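Side-chain contacts in putative antibiotic biosynthesis monooxygenase (Bacteroides thetaiotaomicron, PDB 3KKF), which probably acts as a monooxygenase of the antibiotic biosynthesis (ABM) family, although its substrate is unknown, and binds calcium ions: residues A[5-10]-A[95-100]; A[23-28]-A[81-86]; A[31-36]-A[41-46]; A[35-40]-A[71-76]; A[45-48]-A[54-57]. One frame throughout, in Å; residues are numbered along the deposited sequence.

Contact 1. Residues A[5-10]-A[95-100]; sequences NMVRLS and ATPLIP. With CA (calcium ion), chain C; EDO (1,2-ethanediol), chain E.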
# COMPACT_ATOMS: atom_id res chain seq x y z
N ASN A 5 -8.35 13.05 -1.95
CA ASN A 5 -6.94 12.70 -1.92
C ASN A 5 -6.63 11.90 -3.15
O ASN A 5 -7.44 11.09 -3.63
CB ASN A 5 -6.50 11.89 -0.67
CG ASN A 5 -6.55 12.69 0.61
OD1 ASN A 5 -6.61 13.94 0.61
ND2 ASN A 5 -6.51 11.97 1.73
N MSE A 6 -5.46 12.16 -3.69
CA MSE A 6 -4.95 11.39 -4.84
C MSE A 6 -4.22 10.20 -4.27
O MSE A 6 -3.25 10.38 -3.55
CB MSE A 6 -4.01 12.22 -5.67
CG MSE A 6 -3.37 11.46 -6.79
SE MSE A 6 -2.13 12.54 -7.81
CE MSE A 6 -1.05 11.07 -8.47
N VAL A 7 -4.70 9.01 -4.58
CA VAL A 7 -4.13 7.76 -4.12
C VAL A 7 -3.60 7.00 -5.33
O VAL A 7 -4.31 6.85 -6.36
CB VAL A 7 -5.17 6.91 -3.34
CG1 VAL A 7 -4.57 5.60 -2.85
CG2 VAL A 7 -5.76 7.71 -2.17
N ARG A 8 -2.37 6.54 -5.24
CA ARG A 8 -1.75 5.82 -6.31
C ARG A 8 -0.79 4.76 -5.79
O ARG A 8 -0.22 4.90 -4.69
CB ARG A 8 -0.97 6.81 -7.21
CG ARG A 8 -0.50 6.23 -8.54
CD ARG A 8 0.05 7.31 -9.48
NE ARG A 8 1.34 7.78 -8.99
CZ ARG A 8 2.07 8.71 -9.62
NH1 ARG A 8 1.64 9.24 -10.75
NH2 ARG A 8 3.24 9.08 -9.11
N LEU A 9 -0.66 3.68 -6.53
CA LEU A 9 0.38 2.69 -6.29
C LEU A 9 1.39 2.81 -7.39
O LEU A 9 1.03 2.81 -8.59
CB LEU A 9 -0.13 1.25 -6.31
CG LEU A 9 -1.16 0.87 -5.30
CD1 LEU A 9 -1.74 -0.51 -5.63
CD2 LEU A 9 -0.53 0.86 -3.91
N SER A 10 2.64 2.97 -7.02
CA SER A 10 3.75 2.86 -7.99
C SER A 10 4.38 1.50 -7.80
O SER A 10 4.74 1.14 -6.67
CB SER A 10 4.81 3.93 -7.80
OG SER A 10 4.40 5.21 -8.15
N ALA A 95 -5.72 4.72 -8.06
CA ALA A 95 -6.57 3.81 -7.28
C ALA A 95 -7.55 4.54 -6.40
O ALA A 95 -7.36 5.71 -6.05
CB ALA A 95 -5.64 2.90 -6.43
N THR A 96 -8.62 3.83 -6.04
CA THR A 96 -9.65 4.36 -5.17
C THR A 96 -9.60 3.64 -3.84
O THR A 96 -9.75 2.43 -3.82
CB THR A 96 -11.04 4.15 -5.76
OG1 THR A 96 -11.13 4.72 -7.05
CG2 THR A 96 -12.14 4.76 -4.83
N PRO A 97 -9.37 4.36 -2.74
CA PRO A 97 -9.37 3.68 -1.45
C PRO A 97 -10.77 3.23 -1.05
O PRO A 97 -11.75 3.99 -1.21
CB PRO A 97 -8.85 4.76 -0.49
CG PRO A 97 -9.29 6.02 -1.11
CD PRO A 97 -9.19 5.81 -2.60
N LEU A 98 -10.89 2.02 -0.52
CA LEU A 98 -12.21 1.50 -0.10
C LEU A 98 -12.77 2.29 1.05
O LEU A 98 -13.98 2.45 1.18
CB LEU A 98 -12.10 0.04 0.28
CG LEU A 98 -13.36 -0.73 0.60
CD1 LEU A 98 -14.28 -0.83 -0.64
CD2 LEU A 98 -12.99 -2.11 1.12
N ILE A 99 -11.88 2.76 1.93
CA ILE A 99 -12.25 3.58 3.10
C ILE A 99 -11.38 4.86 3.05
O ILE A 99 -10.28 4.91 3.59
CB ILE A 99 -12.08 2.83 4.44
CG1 ILE A 99 -12.90 1.53 4.43
CG2 ILE A 99 -12.50 3.75 5.61
CD1 ILE A 99 -12.72 0.63 5.66
N PRO A 100 -11.87 5.91 2.34
CA PRO A 100 -11.11 7.13 2.23
C PRO A 100 -10.78 7.69 3.60
O PRO A 100 -11.65 7.72 4.49
CB PRO A 100 -12.07 8.08 1.48
CG PRO A 100 -12.93 7.19 0.70
CD PRO A 100 -13.14 5.97 1.57
CA CA C . -7.58 16.10 0.23
C1 EDO E . -10.45 10.02 -2.79
O1 EDO E . -9.27 9.19 -2.69
C2 EDO E . -11.74 9.26 -2.46
O2 EDO E . -11.95 8.28 -3.46
O HOH W 1 -7.16 8.46 -6.07
O HOH W 2 -7.14 18.44 0.11
O HOH W 3 -6.39 16.35 2.28
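V7 and A95 join strands 6-14 and 87-97, neighbours in the antiparallel sheet of the ferredoxin-like fold found in dimeric alpha/beta-barrel proteins. The strands splay apart here: their short axes make an angle of 122°, and between residues 5-10 and 95-100 one direct backbone bond remains, from A95 N to V7 O (3.1 Å); further in, the strands pair at L9 and I93. Where they diverge, a water takes over, accepting from V7 N (2.9 Å) and donating to A95 O (2.8 Å). Farther out the link is apolar. V7 turns CG1 anti to its backbone N (chi1 -179°), which leaves CG2 as the branch that meets P97 CD at 3.9 Å. An ethanediol, probably from the crystallisation liquor, lies against the same methyl and proline ring, and its O1 donates to N5 O (2.8 Å). A95, T96 and P97 also pair with a strand of the second subunit, whose Y44 packs on both V7 and P97, so the sheet runs on across the dimer interface. The N5 side chain turns instead to a calcium site shared with G1 O, N4 OD1 and A62 O; N5 OD1 binds the calcium ion at 2.4 Å.

Contact 2. Residues A[23-28]-A[81-86]; sequences NAYLKE and EGTLDM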
# COMPACT_ATOMS: atom_id res chain seq x y z
N ASN A 23 17.87 2.38 -3.33
CA ASN A 23 17.27 2.53 -2.00
C ASN A 23 17.78 3.75 -1.26
O ASN A 23 17.01 4.42 -0.55
CB ASN A 23 17.43 1.26 -1.16
CG ASN A 23 16.45 0.18 -1.57
OD1 ASN A 23 15.24 0.47 -1.89
ND2 ASN A 23 16.90 -1.05 -1.55
N ALA A 24 19.07 4.06 -1.42
CA ALA A 24 19.61 5.25 -0.79
C ALA A 24 18.92 6.52 -1.32
O ALA A 24 18.51 7.39 -0.53
CB ALA A 24 21.14 5.33 -0.99
N TYR A 25 18.79 6.62 -2.65
CA TYR A 25 18.11 7.76 -3.23
C TYR A 25 16.63 7.81 -2.80
O TYR A 25 16.12 8.87 -2.46
CB TYR A 25 18.16 7.73 -4.76
CG TYR A 25 19.41 8.27 -5.44
CD1 TYR A 25 19.61 9.62 -5.59
CD2 TYR A 25 20.34 7.42 -5.99
CE1 TYR A 25 20.73 10.12 -6.26
CE2 TYR A 25 21.46 7.90 -6.66
CZ TYR A 25 21.64 9.25 -6.79
OH TYR A 25 22.74 9.74 -7.46
N LEU A 26 15.95 6.68 -2.86
CA LEU A 26 14.53 6.63 -2.55
C LEU A 26 14.22 6.98 -1.10
O LEU A 26 13.33 7.78 -0.81
CB LEU A 26 13.94 5.26 -2.89
CG LEU A 26 12.44 5.11 -2.58
CD1 LEU A 26 11.59 6.09 -3.37
CD2 LEU A 26 11.96 3.68 -2.87
N LYS A 27 14.96 6.38 -0.15
CA LYS A 27 14.72 6.63 1.26
C LYS A 27 14.92 8.09 1.60
O LYS A 27 14.12 8.70 2.30
CB LYS A 27 15.60 5.74 2.15
CG LYS A 27 15.24 5.84 3.63
CD LYS A 27 16.17 4.98 4.54
CE LYS A 27 15.78 5.11 5.98
N GLU A 28 15.99 8.68 1.08
CA GLU A 28 16.24 10.09 1.31
C GLU A 28 15.11 10.95 0.76
O GLU A 28 14.62 11.87 1.43
CB GLU A 28 17.57 10.51 0.66
CG GLU A 28 17.86 12.02 0.72
CD GLU A 28 19.20 12.35 0.10
OE1 GLU A 28 19.38 12.13 -1.11
OE2 GLU A 28 20.10 12.81 0.86
N GLU A 81 16.33 11.91 -11.42
CA GLU A 81 17.56 11.95 -12.26
C GLU A 81 18.61 10.91 -11.81
O GLU A 81 19.25 10.24 -12.66
CB GLU A 81 18.17 13.35 -12.25
CG GLU A 81 17.27 14.38 -12.92
CD GLU A 81 17.85 15.80 -12.99
OE1 GLU A 81 18.89 16.12 -12.35
OE2 GLU A 81 17.23 16.62 -13.70
N GLY A 82 18.79 10.78 -10.50
CA GLY A 82 19.76 9.86 -9.98
C GLY A 82 19.47 8.41 -10.27
O GLY A 82 20.38 7.63 -10.44
N THR A 83 18.19 8.05 -10.34
CA THR A 83 17.77 6.67 -10.55
C THR A 83 17.28 6.33 -11.95
O THR A 83 16.90 5.20 -12.19
CB THR A 83 16.66 6.26 -9.53
OG1 THR A 83 15.44 6.97 -9.80
CG2 THR A 83 17.12 6.49 -8.11
N LEU A 84 17.34 7.29 -12.87
CA LEU A 84 16.80 7.08 -14.21
C LEU A 84 17.37 5.80 -14.90
O LEU A 84 16.58 5.01 -15.47
CB LEU A 84 17.00 8.33 -15.09
CG LEU A 84 16.10 8.44 -16.32
CD1 LEU A 84 14.66 8.70 -15.89
CD2 LEU A 84 16.59 9.55 -17.24
N ASP A 85 18.67 5.58 -14.81
CA ASP A 85 19.30 4.42 -15.43
C ASP A 85 19.15 3.12 -14.65
O ASP A 85 19.63 2.06 -15.12
CB ASP A 85 20.77 4.71 -15.69
N MSE A 86 18.49 3.16 -13.49
CA MSE A 86 18.30 2.00 -12.63
C MSE A 86 16.91 1.37 -12.72
O MSE A 86 16.70 0.29 -12.27
CB MSE A 86 18.51 2.41 -11.18
CG MSE A 86 19.84 3.13 -10.91
SE MSE A 86 19.98 3.61 -9.05
CE MSE A 86 21.56 4.72 -9.25
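The Y25 ring leans face-on against the backbone of G82. G82 CA stands 3.7 Å above the ring plane, displaced toward the rim, in a CH-pi contact whose line to the ring centroid runs 25° off the normal. Because G82 has no side chain, the phenol can settle directly on the main chain, with Y25 CZ 3.8 Å from G82 CA. Closer to the root of the tyrosine, the T83 side chain runs antiparallel to it, its methyl touching Y25 CB (CG2 to CB 3.7 Å). With T83 OG1 between the backbone N and the carbonyl carbon (chi1 68°), CG2 is left anti to the carbonyl carbon and faces Y25, while OG1 bonds Y79 O in its own helix. These side chains join helix 19-36 to the C-terminal end of helix 74-83, two helices of the ferredoxin-like fold that lie over the sheet. The third partner, selenomethionine M86, crosses the tyrosine at about a right angle. Its chain is extended beyond CG and brings the CE methyl obliquely to Y25 CE2, 4.1 Å away. The M86 backbone bonds to D15, a ligand of the second calcium site, and its side chain also packs on E21 and Y22 of helix 19-36.

Contact 3. Residues A[31-36]-A[41-46]; sequences EVSMRL and LVLYAV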
# COMPACT_ATOMS: atom_id res chain seq x y z
N GLU A 31 12.00 10.64 2.95
CA GLU A 31 12.20 11.35 4.22
C GLU A 31 12.07 12.85 4.05
O GLU A 31 11.40 13.52 4.86
CB GLU A 31 13.57 11.03 4.82
CG GLU A 31 13.73 9.62 5.38
CD GLU A 31 15.20 9.25 5.69
OE1 GLU A 31 16.12 9.91 5.15
OE2 GLU A 31 15.41 8.27 6.44
N VAL A 32 12.70 13.40 3.01
CA VAL A 32 12.62 14.85 2.77
C VAL A 32 11.17 15.26 2.44
O VAL A 32 10.67 16.27 2.95
CB VAL A 32 13.61 15.31 1.64
CG1 VAL A 32 13.41 16.79 1.31
CG2 VAL A 32 15.10 15.03 2.06
N SER A 33 10.49 14.47 1.61
CA SER A 33 9.10 14.79 1.22
C SER A 33 8.18 14.80 2.43
O SER A 33 7.38 15.75 2.62
CB SER A 33 8.57 13.79 0.20
OG SER A 33 9.33 13.76 -0.99
N MSE A 34 8.30 13.79 3.29
CA MSE A 34 7.47 13.71 4.47
C MSE A 34 7.74 14.90 5.40
O MSE A 34 6.82 15.50 5.97
CB MSE A 34 7.68 12.39 5.22
CG MSE A 34 7.20 11.16 4.47
SE MSE A 34 5.31 11.10 4.18
CE MSE A 34 4.69 10.73 5.97
N ARG A 35 9.01 15.28 5.53
CA ARG A 35 9.44 16.38 6.39
C ARG A 35 8.98 17.76 5.92
O ARG A 35 8.58 18.61 6.71
CB ARG A 35 11.00 16.38 6.44
CG ARG A 35 11.68 17.53 7.29
CD ARG A 35 13.22 17.44 7.22
N LEU A 36 9.09 17.99 4.61
CA LEU A 36 8.87 19.32 4.05
C LEU A 36 7.54 19.63 3.41
O LEU A 36 7.19 20.81 3.32
CB LEU A 36 9.94 19.58 2.96
CG LEU A 36 11.42 19.59 3.32
CD1 LEU A 36 12.21 20.04 2.09
CD2 LEU A 36 11.70 20.49 4.50
N LEU A 41 0.94 13.12 2.08
CA LEU A 41 0.36 12.49 3.27
C LEU A 41 1.05 11.18 3.62
O LEU A 41 1.24 10.88 4.80
CB LEU A 41 -1.17 12.36 3.14
CG LEU A 41 -1.92 13.67 2.80
CD1 LEU A 41 -3.41 13.43 2.72
CD2 LEU A 41 -1.63 14.77 3.80
N VAL A 42 1.40 10.39 2.60
CA VAL A 42 2.31 9.25 2.83
C VAL A 42 2.95 8.83 1.53
O VAL A 42 2.35 8.94 0.46
CB VAL A 42 1.59 8.01 3.52
CG1 VAL A 42 0.89 7.08 2.48
CG2 VAL A 42 2.57 7.21 4.40
N LEU A 43 4.18 8.35 1.64
CA LEU A 43 4.90 7.64 0.57
C LEU A 43 5.39 6.39 1.33
O LEU A 43 6.44 6.44 2.00
CB LEU A 43 6.05 8.43 -0.03
CG LEU A 43 5.64 9.74 -0.71
CD1 LEU A 43 6.84 10.65 -1.03
CD2 LEU A 43 4.81 9.45 -1.99
N TYR A 44 4.62 5.32 1.30
CA TYR A 44 4.90 4.10 2.06
C TYR A 44 5.45 3.04 1.11
O TYR A 44 4.69 2.35 0.41
CB TYR A 44 3.67 3.61 2.83
CG TYR A 44 4.00 2.55 3.87
CD1 TYR A 44 4.34 2.90 5.18
CD2 TYR A 44 4.01 1.21 3.54
CE1 TYR A 44 4.66 1.92 6.14
CE2 TYR A 44 4.33 0.24 4.49
CZ TYR A 44 4.64 0.60 5.77
OH TYR A 44 4.93 -0.39 6.66
N ALA A 45 6.78 2.92 1.06
CA ALA A 45 7.46 2.00 0.16
C ALA A 45 7.76 0.69 0.85
O ALA A 45 8.15 0.66 2.00
CB ALA A 45 8.78 2.64 -0.36
N VAL A 46 7.54 -0.42 0.12
CA VAL A 46 7.89 -1.75 0.59
C VAL A 46 8.61 -2.51 -0.52
O VAL A 46 8.38 -2.27 -1.72
CB VAL A 46 6.64 -2.57 1.03
CG1 VAL A 46 5.82 -1.81 2.08
CG2 VAL A 46 5.75 -2.95 -0.18
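S33 OG has its main bond to E29 O, one turn back along its helix, and a weak one to E37 OE2, while it also lies 4.0 Å from L43 CD1. The contact belongs to the alpha-to-beta connection of the ferredoxin-like fold: helix 19-36 lies on the sheet, and the chain turns back into strand 40-48, the two short axes running nearly antiparallel at 166° and 8.8 Å apart. S33 CB meets the tip of L43 at the CD1 methyl (3.8 Å), while the same leucine packs on H70, E59 and Y61. The larger part falls to selenomethionine M34. Its side chain bends at both chi2 (-65°) and chi3 (-72°), folding a chain that leaves its CA obliquely back onto the strand. The selenium thereby settles over the backbone rather than on a side chain, 3.8 Å from V42 CA and 3.9 Å from L43 N. That amide is buried with no hydrogen-bonding partner in the model. The strand is irregular at this point, where a classic beta bulge sets L41 and V42 together opposite I60 of strand 54-61. K105 of the second subunit bonds to M34 O. Past the selenium, M34 CE reaches V42 CG2 loosely, at 4.4 Å, and comes nearest to L41 O, 3.6 Å away.

Contact 4. Residues A[35-40]-A[71-76]; sequences RLEPGV and IATPHF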
# COMPACT_ATOMS: atom_id res chain seq x y z
N ARG A 35 9.01 15.28 5.53
CA ARG A 35 9.44 16.38 6.39
C ARG A 35 8.98 17.76 5.92
O ARG A 35 8.58 18.61 6.71
CB ARG A 35 11.00 16.38 6.44
CG ARG A 35 11.68 17.53 7.29
CD ARG A 35 13.22 17.44 7.22
N LEU A 36 9.09 17.99 4.61
CA LEU A 36 8.87 19.32 4.05
C LEU A 36 7.54 19.63 3.41
O LEU A 36 7.19 20.81 3.32
CB LEU A 36 9.94 19.58 2.96
CG LEU A 36 11.42 19.59 3.32
CD1 LEU A 36 12.21 20.04 2.09
CD2 LEU A 36 11.70 20.49 4.50
N GLU A 37 6.81 18.63 2.95
CA GLU A 37 5.61 18.88 2.14
C GLU A 37 4.32 18.50 2.86
O GLU A 37 4.01 17.33 2.98
CB GLU A 37 5.73 18.08 0.83
CG GLU A 37 6.98 18.37 0.00
CD GLU A 37 6.91 17.69 -1.34
OE1 GLU A 37 6.07 18.10 -2.17
OE2 GLU A 37 7.63 16.70 -1.55
N PRO A 38 3.54 19.51 3.31
CA PRO A 38 2.31 19.17 4.00
C PRO A 38 1.27 18.38 3.16
O PRO A 38 0.49 17.62 3.71
CB PRO A 38 1.75 20.55 4.41
CG PRO A 38 2.94 21.40 4.50
CD PRO A 38 3.82 20.95 3.38
N GLY A 39 1.33 18.55 1.84
CA GLY A 39 0.46 17.88 0.90
C GLY A 39 0.84 16.45 0.56
O GLY A 39 0.11 15.76 -0.12
N VAL A 40 2.03 16.02 0.98
CA VAL A 40 2.44 14.60 0.84
C VAL A 40 2.00 13.93 2.15
O VAL A 40 2.58 14.18 3.22
CB VAL A 40 3.95 14.42 0.59
CG1 VAL A 40 4.34 12.93 0.66
CG2 VAL A 40 4.37 15.05 -0.74
N ILE A 71 6.44 16.83 -7.63
CA ILE A 71 7.32 16.42 -8.72
C ILE A 71 8.16 17.58 -9.29
O ILE A 71 9.04 17.34 -10.13
CB ILE A 71 6.59 15.62 -9.81
CG1 ILE A 71 5.59 16.50 -10.59
CG2 ILE A 71 5.95 14.39 -9.19
CD1 ILE A 71 4.89 15.76 -11.77
N ALA A 72 7.91 18.81 -8.85
CA ALA A 72 8.75 19.96 -9.19
C ALA A 72 9.83 20.26 -8.14
O ALA A 72 10.70 21.14 -8.35
CB ALA A 72 7.87 21.20 -9.38
N THR A 73 9.82 19.53 -7.01
CA THR A 73 10.78 19.83 -5.94
C THR A 73 12.23 19.38 -6.28
O THR A 73 12.43 18.41 -7.04
CB THR A 73 10.40 19.17 -4.61
OG1 THR A 73 10.48 17.75 -4.74
CG2 THR A 73 9.05 19.60 -4.11
N PRO A 74 13.24 20.09 -5.71
CA PRO A 74 14.60 19.64 -5.95
C PRO A 74 14.86 18.23 -5.43
O PRO A 74 15.65 17.48 -6.05
CB PRO A 74 15.43 20.68 -5.21
CG PRO A 74 14.61 21.89 -5.23
CD PRO A 74 13.21 21.42 -5.06
N HIS A 75 14.24 17.84 -4.33
CA HIS A 75 14.48 16.50 -3.79
C HIS A 75 13.89 15.41 -4.71
O HIS A 75 14.52 14.39 -4.93
CB HIS A 75 14.05 16.35 -2.33
CG HIS A 75 12.64 16.73 -2.04
ND1 HIS A 75 12.25 18.04 -1.78
CD2 HIS A 75 11.52 15.97 -1.94
CE1 HIS A 75 10.95 18.06 -1.52
NE2 HIS A 75 10.49 16.82 -1.61
N PHE A 76 12.69 15.63 -5.25
CA PHE A 76 12.15 14.67 -6.21
C PHE A 76 13.06 14.60 -7.45
O PHE A 76 13.33 13.52 -7.96
CB PHE A 76 10.72 15.02 -6.64
CG PHE A 76 10.15 14.02 -7.58
CD1 PHE A 76 9.70 12.80 -7.12
CD2 PHE A 76 10.14 14.26 -8.95
CE1 PHE A 76 9.21 11.86 -7.99
CE2 PHE A 76 9.64 13.30 -9.83
CZ PHE A 76 9.18 12.11 -9.34
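E37 and H75 form a His-carboxylate hydrogen bond between the loop that follows helix 19-36 and the first turn of helix 74-83, on the helical layer of the ferredoxin-like fold. This is the tight part of the contact. H75 NE2 donates to E37 OE2 over 2.9 Å, with an N-H...O angle of 156°. The oxygen sits at the ring edge, close to the imidazole plane, but the donor comes from above the carboxylate plane, and the two flat groups are turned 72° against each other. OE2 is also hydrogen-bonded to H70 ND1, so two imidazole nitrogens converge on one oxygen; this would probably favour a charged carboxylate. T73 OG1 lies over the middle of the H75 ring, 3.2 Å above its plane. H75 CG stands between its backbone N and carbonyl carbon (chi1 55°), which folds the ring back over that N-cap residue. The T73 methyl meanwhile faces the other carboxylate oxygen, CG2 to E37 OE1 3.9 Å.

Toward solvent the packing slackens. L36, an exposed residue at the end of its helix, brings CD1 no nearer than 4.3 Å to H75 CE1, approaching the ring obliquely. On the loop side, E37 opens a type I turn closed by V40 N to E37 O. At the head of the other helix, T73 OG1 bonds to H70 O and caps the first turn by accepting from F76 N at 3.1 Å.

Contact 5. Residues A[45-48]-A[54-57]; sequences AVAE and HVTI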
# COMPACT_ATOMS: atom_id res chain seq x y z
N ALA A 45 6.78 2.92 1.06
CA ALA A 45 7.46 2.00 0.16
C ALA A 45 7.76 0.69 0.85
O ALA A 45 8.15 0.66 2.00
CB ALA A 45 8.78 2.64 -0.36
N VAL A 46 7.54 -0.42 0.12
CA VAL A 46 7.89 -1.75 0.59
C VAL A 46 8.61 -2.51 -0.52
O VAL A 46 8.38 -2.27 -1.72
CB VAL A 46 6.64 -2.57 1.03
CG1 VAL A 46 5.82 -1.81 2.08
CG2 VAL A 46 5.75 -2.95 -0.18
N ALA A 47 9.52 -3.40 -0.11
CA ALA A 47 10.25 -4.27 -1.04
C ALA A 47 9.74 -5.69 -0.84
O ALA A 47 9.56 -6.14 0.28
CB ALA A 47 11.75 -4.21 -0.79
N GLU A 48 9.51 -6.41 -1.91
CA GLU A 48 9.05 -7.79 -1.81
C GLU A 48 10.18 -8.64 -1.19
O GLU A 48 11.30 -8.59 -1.67
CB GLU A 48 8.62 -8.33 -3.20
CG GLU A 48 7.49 -7.49 -3.84
CD GLU A 48 6.91 -8.06 -5.09
OE1 GLU A 48 7.14 -9.25 -5.37
OE2 GLU A 48 6.22 -7.29 -5.80
N HIS A 54 11.86 -5.53 -6.46
CA HIS A 54 10.46 -5.22 -6.79
C HIS A 54 9.93 -4.39 -5.60
O HIS A 54 9.75 -4.90 -4.51
CB HIS A 54 9.63 -6.47 -6.99
CG HIS A 54 9.94 -7.20 -8.25
ND1 HIS A 54 8.95 -7.58 -9.14
CD2 HIS A 54 11.10 -7.58 -8.82
CE1 HIS A 54 9.51 -8.20 -10.17
NE2 HIS A 54 10.81 -8.21 -10.00
N VAL A 55 9.72 -3.10 -5.83
CA VAL A 55 9.27 -2.17 -4.82
C VAL A 55 7.86 -1.63 -5.18
O VAL A 55 7.58 -1.29 -6.35
CB VAL A 55 10.28 -0.99 -4.69
CG1 VAL A 55 9.71 0.18 -3.85
CG2 VAL A 55 11.63 -1.51 -4.12
N THR A 56 6.97 -1.58 -4.20
CA THR A 56 5.66 -0.98 -4.36
C THR A 56 5.56 0.19 -3.39
O THR A 56 5.94 0.05 -2.21
CB THR A 56 4.53 -1.98 -4.08
OG1 THR A 56 4.50 -2.95 -5.11
CG2 THR A 56 3.14 -1.30 -4.06
N ILE A 57 5.09 1.34 -3.87
CA ILE A 57 4.91 2.49 -3.02
C ILE A 57 3.42 2.88 -3.00
O ILE A 57 2.82 3.13 -4.06
CB ILE A 57 5.74 3.73 -3.49
CG1 ILE A 57 7.20 3.34 -3.79
CG2 ILE A 57 5.68 4.86 -2.44
CD1 ILE A 57 8.04 4.47 -4.23
O HOH W 4 6.49 -4.60 -5.63
O HOH W 5 6.70 -7.41 -8.30
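Residues 45-48 and 54-57 pair in antiparallel register, A45 and A47 opposite I57 and V55 as non-hydrogen-bonded pairs and V46 opposite T56 as the hydrogen-bonded pair between them. V46 N donates to T56 O and T56 N returns a bond to V46 O, both 2.9 Å; E48 N to H54 O continues the ladder at 3.0 Å. The alternation sorts the side chains onto two faces. On the face of A45, A47, V55 and I57, the small alanines sit beside branched residues: A45 CB meets I57 CG1 at 3.8 Å, and A47 CB lies 4.3 Å from V55 CG2. On the other face, V46 and T56 stand side by side and point the same way, the valine CG2 lying 4.2 Å from T56 CB. Toward the hairpin end, E48 extends beyond CG and crosses H54 obliquely, its carboxyl carbon resting on the histidine CB (CD to CB 3.7 Å) with carboxylate and imidazole planes 57° apart. E48 OE2 takes a bond from a water that also contacts T56 OG1 at 2.6 Å, a water bridge from E48 to T56 across the two strands; E48 OE1 is held in a salt bridge by R51.

On its other side strand 54-61 is bonded to strand 6-14, V55 with I12 and I57 with S10. The face of A45 and I57 is covered by I30 and L26 of helix 19-36, whereas V46, A47 and E48 pair along their outer edge with a strand of the second subunit.

Overall arrangement
Contacts 1 and 5 are buried in the four-stranded sheet and touch through S10 and I57 on its middle strands; their chemistry is backbone bonding, regular in contact 5 and splayed and water-bridged in contact 1. Both carry strand edges that continue into the second subunit. Contact 3, also buried, lays helix 19-36 on strand 40-48 with apolar groups and a selenium, sharing A45 and V46 with contact 5. Contacts 2 and 4 join the same two helices, 19-36 and 74-83, with centres about 15 Å apart: the partly buried contact 2 relies on ring-to-glycine packing, the surface contact 4 on a histidine-carboxylate bond. Contacts 3 and 4 touch where H75 packs on V32 and S33.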